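Long-range contact in transcriptional regulator (NtrC family) (Aquifex aeolicus, PDB 3DZD), which probably activates transcription by sigma54 RNA polymerase as an AAA+ ATPase under the control of its receiver domain, captured here in the inactive state with ADP bound: residues A181-N186 / G224-D229. Sequence-based numbering, arbitrary orientation.
Sequences AFVDLN and GTLFLD
Strands 182-186 and 225-229 run parallel at 18°, joined by five backbone hydrogen bonds in which Val183 and Leu185 of one strand and Thr225, Phe227 and Asp229 of the other give their N-H groups. The first joins Thr225 N to Ala181 O. The last joins Asp229 N to Leu185 O at 2.7 Å. Phe182, Asp184, Asn186, Thr225, Phe227 and Asp229 share one face of the sheet. The Phe182 ring swings toward the second strand, its CG anti to the backbone N (chi1 -178°). Its tip, CZ, then meets CB of Phe227 at 3.5 Å. The two aromatic side chains lie side by side and point the same way. CB of Asp184 touches the edge of the Phe227 ring at CD2 (3.7 Å). An alanine in place of Phe182 would probably open a gap beside Phe227 and leave its CB and ring without this neighbour. On the other face, Val183 CG1 packs on Leu226 CD1 at 3.7 Å, and Leu185 CB approaches Leu228 CD2 more loosely. Strand 225-229 carries the Walker B motif, and Asp229 is its aspartate. The side chain of Asp229, at the end of its strand, lies about 4 Å from the bound ADP. The strands belong to the parallel sheet of the AAA+ domain, with order 2-3-4-1-5. Strand 182-186 is outermost within the chain, and 225-229 pairs onward with 265-270. Helix 165-176 packs on Phe182 and Phe227, and its His173 ND1 is hydrogen-bonded to Thr225 OG1. Helix 217-220 lies against Val183 and Leu226.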
loop_
_atom_site.group_PDB
_atom_site.type_symbol
_atom_site.label_atom_id
_atom_site.label_comp_id
_atom_site.label_asym_id
_atom_site.label_seq_id
_atom_site.Cartn_x
_atom_site.Cartn_y
_atom_site.Cartn_z
ATOM N N ALA A 181 3.093 1.238 8.981
ATOM C CA ALA A 181 2.372 2.135 8.087
ATOM C C ALA A 181 2.172 3.533 8.665
ATOM O O ALA A 181 2.294 3.749 9.878
ATOM C CB ALA A 181 1.022 1.528 7.712
ATOM N N PHE A 182 1.864 4.472 7.774
ATOM C CA PHE A 182 1.458 5.818 8.158
ATOM C C PHE A 182 -0.056 5.851 8.140
ATOM O O PHE A 182 -0.677 5.808 7.081
ATOM C CB PHE A 182 2.025 6.868 7.198
ATOM C CG PHE A 182 1.683 8.297 7.579
ATOM C CD1 PHE A 182 2.507 9.020 8.441
ATOM C CD2 PHE A 182 0.540 8.921 7.066
ATOM C CE1 PHE A 182 2.196 10.333 8.789
ATOM C CE2 PHE A 182 0.220 10.232 7.413
ATOM C CZ PHE A 182 1.049 10.941 8.274
ATOM N N VAL A 183 -0.647 5.901 9.324
ATOM C CA VAL A 183 -2.093 5.902 9.468
ATOM C C VAL A 183 -2.551 7.307 9.857
ATOM O O VAL A 183 -2.172 7.818 10.906
ATOM C CB VAL A 183 -2.515 4.906 10.565
ATOM C CG1 VAL A 183 -4.016 4.906 10.753
ATOM C CG2 VAL A 183 -2.018 3.519 10.226
ATOM N N ASP A 184 -3.342 7.962 9.017
ATOM C CA ASP A 184 -3.856 9.261 9.430
ATOM C C ASP A 184 -5.338 9.221 9.783
ATOM O O ASP A 184 -6.148 8.616 9.086
ATOM C CB ASP A 184 -3.518 10.369 8.428
ATOM C CG ASP A 184 -4.263 10.236 7.117
ATOM O OD1 ASP A 184 -5.152 9.366 7.010
ATOM O OD2 ASP A 184 -3.950 11.017 6.187
ATOM N N LEU A 185 -5.667 9.836 10.910
ATOM C CA LEU A 185 -7.049 9.958 11.344
ATOM C C LEU A 185 -7.430 11.431 11.462
ATOM O O LEU A 185 -6.765 12.204 12.161
ATOM C CB LEU A 185 -7.253 9.259 12.687
ATOM C CG LEU A 185 -8.648 9.447 13.286
ATOM C CD1 LEU A 185 -9.726 9.108 12.247
ATOM C CD2 LEU A 185 -8.833 8.612 14.541
ATOM N N ASN A 186 -8.493 11.815 10.767
ATOM C CA ASN A 186 -9.008 13.171 10.856
ATOM C C ASN A 186 -10.069 13.227 11.940
ATOM O O ASN A 186 -11.098 12.570 11.839
ATOM C CB ASN A 186 -9.595 13.604 9.518
ATOM C CG ASN A 186 -9.876 15.091 9.456
ATOM O OD1 ASN A 186 -10.365 15.689 10.418
ATOM N ND2 ASN A 186 -9.574 15.698 8.312
ATOM N N GLY A 224 4.424 1.674 13.128
ATOM C CA GLY A 224 4.432 2.827 12.254
ATOM C C GLY A 224 4.117 4.124 12.981
ATOM O O GLY A 224 4.454 4.309 14.149
ATOM N N THR A 225 3.448 5.023 12.280
ATOM C CA THR A 225 3.188 6.355 12.799
ATOM C C THR A 225 1.715 6.648 12.649
ATOM O O THR A 225 1.154 6.514 11.564
ATOM C CB THR A 225 3.995 7.420 12.038
ATOM O OG1 THR A 225 5.396 7.198 12.251
ATOM C CG2 THR A 225 3.626 8.825 12.506
ATOM N N LEU A 226 1.088 7.016 13.754
ATOM C CA LEU A 226 -0.311 7.408 13.752
ATOM C C LEU A 226 -0.373 8.932 13.753
ATOM O O LEU A 226 0.130 9.562 14.680
ATOM C CB LEU A 226 -1.000 6.858 15.001
ATOM C CG LEU A 226 -2.497 7.108 15.132
ATOM C CD1 LEU A 226 -3.261 6.229 14.160
ATOM C CD2 LEU A 226 -2.947 6.858 16.563
ATOM N N PHE A 227 -0.973 9.505 12.709
ATOM C CA PHE A 227 -1.152 10.956 12.585
ATOM C C PHE A 227 -2.582 11.348 12.934
ATOM O O PHE A 227 -3.528 10.988 12.229
ATOM C CB PHE A 227 -0.805 11.430 11.166
ATOM C CG PHE A 227 -1.064 12.911 10.916
ATOM C CD1 PHE A 227 -0.476 13.883 11.705
ATOM C CD2 PHE A 227 -1.877 13.322 9.865
ATOM C CE1 PHE A 227 -0.703 15.227 11.466
ATOM C CE2 PHE A 227 -2.105 14.660 9.624
ATOM C CZ PHE A 227 -1.517 15.617 10.425
ATOM N N LEU A 228 -2.734 12.080 14.034
ATOM C CA LEU A 228 -4.040 12.559 14.469
ATOM C C LEU A 228 -4.263 13.990 14.004
ATOM O O LEU A 228 -3.788 14.935 14.641
ATOM C CB LEU A 228 -4.128 12.503 15.987
ATOM C CG LEU A 228 -3.942 11.119 16.612
ATOM C CD1 LEU A 228 -3.834 11.225 18.106
ATOM C CD2 LEU A 228 -5.092 10.176 16.203
ATOM N N ASP A 229 -4.980 14.155 12.898
ATOM C CA ASP A 229 -5.275 15.487 12.385
ATOM C C ASP A 229 -6.351 16.166 13.231
ATOM O O ASP A 229 -7.369 15.564 13.563
ATOM C CB ASP A 229 -5.696 15.433 10.913
ATOM C CG ASP A 229 -5.351 16.715 10.152
ATOM O OD1 ASP A 229 -5.105 17.758 10.801
ATOM O OD2 ASP A 229 -5.320 16.675 8.900
#